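Local coordinates for purine phosphoribosyltransferase (PDB 1VDM) that transfers the phosphoribosyl group of phosphoribosyl pyrophosphate to a purine base, as a type I phosphoribosyltransferase, at the interface of chains A and B and the interface of chains A and C. Residues are numbered along the deposited sequence; one frame, centred on the assembly and turned at random. Chains: chain A/B/C, purine phosphoribosyltransferase.

Chain A meets two different copies of the same protein, chain B at contact 1 and chain C at contact 2. The centres of their C-alpha atoms lie about 18 Å apart, and the contacts share no residue. Contact 1 uses helix 38-47 of chain A, and contact 2 uses helix 8-25 with the stretch 132-134. The partners draw on neighbouring parts of the sequence: B:Trp144 and B:Glu145 in one, C:Phe147 to C:Ile150 in the other. The C-terminal region of each chain can therefore serve both interfaces. Together they could link two-fold pairs into the deposited twelve-copy assembly, whose biological relevance the structure alone does not show.

Contact 1: the interface of chains A and B. Residues chain A 42-43, 46; chain B 35, 144-145.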
loop_
_atom_site.group_PDB
_atom_site.type_symbol
_atom_site.label_atom_id
_atom_site.label_comp_id
_atom_site.label_asym_id
_atom_site.label_seq_id
_atom_site.Cartn_x
_atom_site.Cartn_y
_atom_site.Cartn_z
ATOM N N VAL A 42 6.716 13.149 -28.366
ATOM C CA VAL A 42 7.170 12.677 -27.065
ATOM C C VAL A 42 7.081 11.156 -27.001
ATOM O O VAL A 42 8.051 10.490 -26.654
ATOM C CB VAL A 42 6.321 13.295 -25.929
ATOM C CG1 VAL A 42 6.410 12.446 -24.679
ATOM C CG2 VAL A 42 6.804 14.714 -25.643
ATOM N N ARG A 43 5.918 10.612 -27.342
ATOM C CA ARG A 43 5.725 9.174 -27.322
ATOM C C ARG A 43 6.752 8.443 -28.184
ATOM O O ARG A 43 7.304 7.428 -27.763
ATOM C CB ARG A 43 4.311 8.833 -27.768
ATOM C CG ARG A 43 3.287 9.085 -26.687
ATOM C CD ARG A 43 2.558 7.804 -26.348
ATOM N NE ARG A 43 3.506 6.739 -26.036
ATOM C CZ ARG A 43 3.243 5.442 -26.157
ATOM N NH1 ARG A 43 2.057 5.037 -26.585
ATOM N NH2 ARG A 43 4.175 4.552 -25.854
ATOM N N HIS A 46 10.232 8.190 -26.647
ATOM C CA HIS A 46 10.356 7.087 -25.697
ATOM C C HIS A 46 10.434 5.727 -26.395
ATOM O O HIS A 46 11.380 4.972 -26.179
ATOM C CB HIS A 46 9.184 7.078 -24.702
ATOM C CG HIS A 46 9.255 8.162 -23.670
ATOM N ND1 HIS A 46 10.402 8.438 -22.956
ATOM C CD2 HIS A 46 8.319 9.035 -23.225
ATOM C CE1 HIS A 46 10.170 9.436 -22.120
ATOM N NE2 HIS A 46 8.913 9.816 -22.264
ATOM N N ARG B 35 10.772 15.809 -21.032
ATOM C CA ARG B 35 9.672 15.562 -21.958
ATOM C C ARG B 35 8.350 15.345 -21.210
ATOM O O ARG B 35 7.260 15.481 -21.752
ATOM C CB ARG B 35 10.022 14.319 -22.785
ATOM C CG ARG B 35 11.328 14.486 -23.562
ATOM C CD ARG B 35 11.906 13.141 -24.020
ATOM N NE ARG B 35 12.551 12.448 -22.901
ATOM C CZ ARG B 35 12.649 11.109 -22.977
ATOM N NH1 ARG B 35 12.176 10.465 -24.030
ATOM N NH2 ARG B 35 13.240 10.433 -21.986
ATOM N N TRP B 144 2.549 8.540 -21.497
ATOM C CA TRP B 144 3.467 8.753 -22.605
ATOM C C TRP B 144 4.770 7.984 -22.496
ATOM O O TRP B 144 5.565 7.971 -23.428
ATOM C CB TRP B 144 3.736 10.253 -22.798
ATOM C CG TRP B 144 3.975 10.997 -21.541
ATOM C CD1 TRP B 144 5.178 11.243 -20.944
ATOM C CD2 TRP B 144 2.977 11.580 -20.697
ATOM N NE1 TRP B 144 4.989 11.944 -19.775
ATOM C CE2 TRP B 144 3.648 12.163 -19.598
ATOM C CE3 TRP B 144 1.582 11.665 -20.762
ATOM C CZ2 TRP B 144 2.970 12.821 -18.567
ATOM C CZ3 TRP B 144 0.906 12.321 -19.733
ATOM C CH2 TRP B 144 1.607 12.889 -18.649
ATOM N N GLU B 145 4.983 7.336 -21.360
ATOM C CA GLU B 145 6.188 6.541 -21.141
ATOM C C GLU B 145 5.918 5.096 -21.541
ATOM O O GLU B 145 4.762 4.673 -21.656
ATOM C CB GLU B 145 6.604 6.601 -19.665
ATOM C CG GLU B 145 7.444 7.817 -19.304
ATOM C CD GLU B 145 7.452 8.130 -17.819
ATOM O OE1 GLU B 145 8.174 9.060 -17.414
ATOM O OE2 GLU B 145 6.731 7.464 -17.055
#
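The imidazole of A:His46 and the guanidinium of B:Arg35 are the flat groups that meet here, tip to tip, with their planes 51° apart. A:His46 NE2 stands 3.8 Å above one face of the guanidinium, offset toward its rim. The guanidinium end in turn lies over the ND1-CE1 side of the imidazole face. A:His46 ND1 is 2.9 Å from B:Arg35 NH1, but NH1 sits well above the ring plane. Any hydrogen bond is poorly directed and doubtful. Neighbouring carbons are modelled too close, so the fine geometry is doubtful as well.

On the opposite face of the imidazole, the methylene CG of B:Glu145 is 3.9 Å from A:His46 NE2. The carboxylate is near but not touching, with B:Glu145 OE1 5.0 Å from A:His46 NE2. An alanine in place of A:His46 would probably leave the B:Arg35 guanidinium free to turn, without the imidazole it rests against, and open a gap between it and B:Glu145 CG.

B:Arg35 follows a cis peptide in the Ala-Arg-Gly-Gly segment, the pyrophosphate-binding loop of this family. A:His46 thus packs on the loop of its neighbour and could influence that active site across the two-fold.

One turn back on helix 38-47, A:Val42 and B:Trp144 lie side by side and point the same way. Because CG1 of A:Val42 is anti to the backbone N (chi1 158°), this methyl meets B:Trp144 CB at 3.9 Å. A:Arg43 crosses B:Trp144 at about a right angle. The two-fold repeats these contacts with the chains exchanged. The aliphatic part of A:Arg43 ends the contact, its CD 4.0 Å from B:Trp144 CA.

Contact 2: the interface of chains A and C. Residues chain A 10, 14, 17, 132-134; chain C 5, 147-150.
This is a mixed interface between two copies of the protein: a short antiparallel backbone pairing beside an apolar patch. It joins chain C to chain A in the deposited assembly and may not be the biological contact. The bridge pairs A:Tyr132 with C:Ile150. C:Ile150 N gives a nearly straight hydrogen bond to A:Tyr132 O, 2.9 Å long and 178° at the hydrogen. The return bond, from A:Tyr132 N to C:Ile150 O, is weak. A water extends the link, bound to the carbonyl oxygens of A:Val133 and C:Pro148.

The branched CB of C:Ile150 sits over one face of the A:Tyr132 ring, 3.9 Å from its centroid. Its methyl CG2 reaches the phenol end and comes 3.4 Å from A:Tyr132 CZ. The ring of A:Tyr132 is placed there by a chi1 of 77°, with CG between the backbone N and the carbonyl carbon.

C:Phe147 turns its ring edge to helix 8-25. A:Gln10 CA lies in the plane of that ring, 3.7 Å from C:Phe147 CE2. Further along the helix, A:Ala17 CB meets C:Val149 CG2 at 3.6 Å. The amide nitrogen NE2 of A:Gln10 sits over the ring face of C:Tyr5 at its CB end, 3.2 Å from CG, the planes 64° apart. A:Phe134 crosses the hydroxyl end of C:Tyr5.

In the fold, chain A offers helix 8-25 and residues 132-134, which run into strand 134-135. Chain C brings strand 3-5 and its C-terminal stretch.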
loop_
_atom_site.group_PDB
_atom_site.type_symbol
_atom_site.label_atom_id
_atom_site.label_comp_id
_atom_site.label_asym_id
_atom_site.label_seq_id
_atom_site.Cartn_x
_atom_site.Cartn_y
_atom_site.Cartn_z
ATOM N N GLN A 10 -6.677 5.153 -30.244
ATOM C CA GLN A 10 -6.421 5.216 -31.685
ATOM C C GLN A 10 -5.107 5.930 -31.892
ATOM O O GLN A 10 -4.347 5.591 -32.792
ATOM C CB GLN A 10 -7.518 5.976 -32.426
ATOM C CG GLN A 10 -8.816 5.231 -32.541
ATOM C CD GLN A 10 -9.887 6.076 -33.197
ATOM O OE1 GLN A 10 -10.257 7.133 -32.684
ATOM N NE2 GLN A 10 -10.386 5.618 -34.346
ATOM N N ALA A 14 -1.844 4.204 -33.387
ATOM C CA ALA A 14 -1.290 4.841 -34.573
ATOM C C ALA A 14 0.186 5.127 -34.352
ATOM O O ALA A 14 0.983 5.128 -35.286
ATOM C CB ALA A 14 -2.033 6.133 -34.872
ATOM N N ALA A 17 2.343 1.853 -34.634
ATOM C CA ALA A 17 2.472 1.494 -36.039
ATOM C C ALA A 17 3.578 2.317 -36.686
ATOM O O ALA A 17 4.391 1.789 -37.437
ATOM C CB ALA A 17 1.159 1.733 -36.756
ATOM N N TYR A 132 2.190 7.917 -42.080
ATOM C CA TYR A 132 0.999 8.450 -41.431
ATOM C C TYR A 132 -0.033 7.332 -41.364
ATOM O O TYR A 132 0.127 6.307 -42.016
ATOM C CB TYR A 132 0.475 9.694 -42.177
ATOM C CG TYR A 132 -0.274 9.432 -43.460
ATOM C CD1 TYR A 132 -1.605 9.033 -43.433
ATOM C CD2 TYR A 132 0.345 9.590 -44.703
ATOM C CE1 TYR A 132 -2.309 8.797 -44.604
ATOM C CE2 TYR A 132 -0.350 9.357 -45.888
ATOM C CZ TYR A 132 -1.681 8.960 -45.828
ATOM O OH TYR A 132 -2.406 8.733 -46.979
ATOM N N VAL A 133 -1.087 7.525 -40.580
ATOM C CA VAL A 133 -2.090 6.486 -40.404
ATOM C C VAL A 133 -3.515 6.816 -40.835
ATOM O O VAL A 133 -4.190 5.989 -41.438
ATOM C CB VAL A 133 -2.134 6.047 -38.920
ATOM C CG1 VAL A 133 -3.199 4.987 -38.701
ATOM C CG2 VAL A 133 -0.775 5.551 -38.502
ATOM N N PHE A 134 -3.993 8.009 -40.511
ATOM C CA PHE A 134 -5.360 8.346 -40.876
ATOM C C PHE A 134 -5.454 9.327 -42.026
ATOM O O PHE A 134 -4.624 10.220 -42.179
ATOM C CB PHE A 134 -6.113 8.922 -39.676
ATOM C CG PHE A 134 -6.005 8.098 -38.429
ATOM C CD1 PHE A 134 -5.039 8.387 -37.473
ATOM C CD2 PHE A 134 -6.897 7.060 -38.190
ATOM C CE1 PHE A 134 -4.972 7.661 -36.295
ATOM C CE2 PHE A 134 -6.835 6.328 -37.013
ATOM C CZ PHE A 134 -5.875 6.630 -36.065
ATOM N N TYR C 5 -13.978 2.083 -36.133
ATOM C CA TYR C 5 -13.084 1.729 -35.035
ATOM C C TYR C 5 -13.826 1.519 -33.722
ATOM O O TYR C 5 -14.117 2.463 -33.002
ATOM C CB TYR C 5 -12.019 2.806 -34.836
ATOM C CG TYR C 5 -11.100 3.005 -36.020
ATOM C CD1 TYR C 5 -11.529 3.683 -37.164
ATOM C CD2 TYR C 5 -9.787 2.536 -35.991
ATOM C CE1 TYR C 5 -10.667 3.892 -38.244
ATOM C CE2 TYR C 5 -8.920 2.739 -37.066
ATOM C CZ TYR C 5 -9.362 3.419 -38.186
ATOM O OH TYR C 5 -8.489 3.637 -39.232
ATOM N N PHE C 147 -2.965 -0.995 -36.434
ATOM C CA PHE C 147 -3.260 -0.175 -37.607
ATOM C C PHE C 147 -2.173 -0.206 -38.663
ATOM O O PHE C 147 -0.982 -0.270 -38.354
ATOM C CB PHE C 147 -3.477 1.308 -37.242
ATOM C CG PHE C 147 -4.557 1.557 -36.227
ATOM C CD1 PHE C 147 -5.662 0.723 -36.128
ATOM C CD2 PHE C 147 -4.473 2.658 -35.380
ATOM C CE1 PHE C 147 -6.667 0.979 -35.201
ATOM C CE2 PHE C 147 -5.471 2.920 -34.454
ATOM C CZ PHE C 147 -6.568 2.080 -34.364
ATOM N N PRO C 148 -2.582 -0.135 -39.935
ATOM C CA PRO C 148 -1.672 -0.138 -41.077
ATOM C C PRO C 148 -1.076 1.257 -41.179
ATOM O O PRO C 148 -1.644 2.213 -40.656
ATOM C CB PRO C 148 -2.598 -0.423 -42.257
ATOM C CG PRO C 148 -3.792 -1.083 -41.634
ATOM C CD PRO C 148 -3.973 -0.302 -40.382
ATOM N N VAL C 149 0.066 1.370 -41.843
ATOM C CA VAL C 149 0.713 2.658 -42.048
ATOM C C VAL C 149 0.713 2.903 -43.556
ATOM O O VAL C 149 0.831 1.959 -44.337
ATOM C CB VAL C 149 2.171 2.645 -41.533
ATOM C CG1 VAL C 149 2.960 3.782 -42.157
ATOM C CG2 VAL C 149 2.189 2.772 -40.020
ATOM N N ILE C 150 0.549 4.159 -43.962
ATOM C CA ILE C 150 0.561 4.511 -45.375
ATOM C C ILE C 150 1.893 5.183 -45.664
ATOM O O ILE C 150 2.210 6.215 -45.075
ATOM C CB ILE C 150 -0.580 5.491 -45.743
ATOM C CG1 ILE C 150 -1.927 4.770 -45.758
ATOM C CG2 ILE C 150 -0.322 6.104 -47.104
ATOM C CD1 ILE C 150 -2.393 4.309 -44.411
HETATM O O HOH W 1 -4.238 3.042 -41.446
#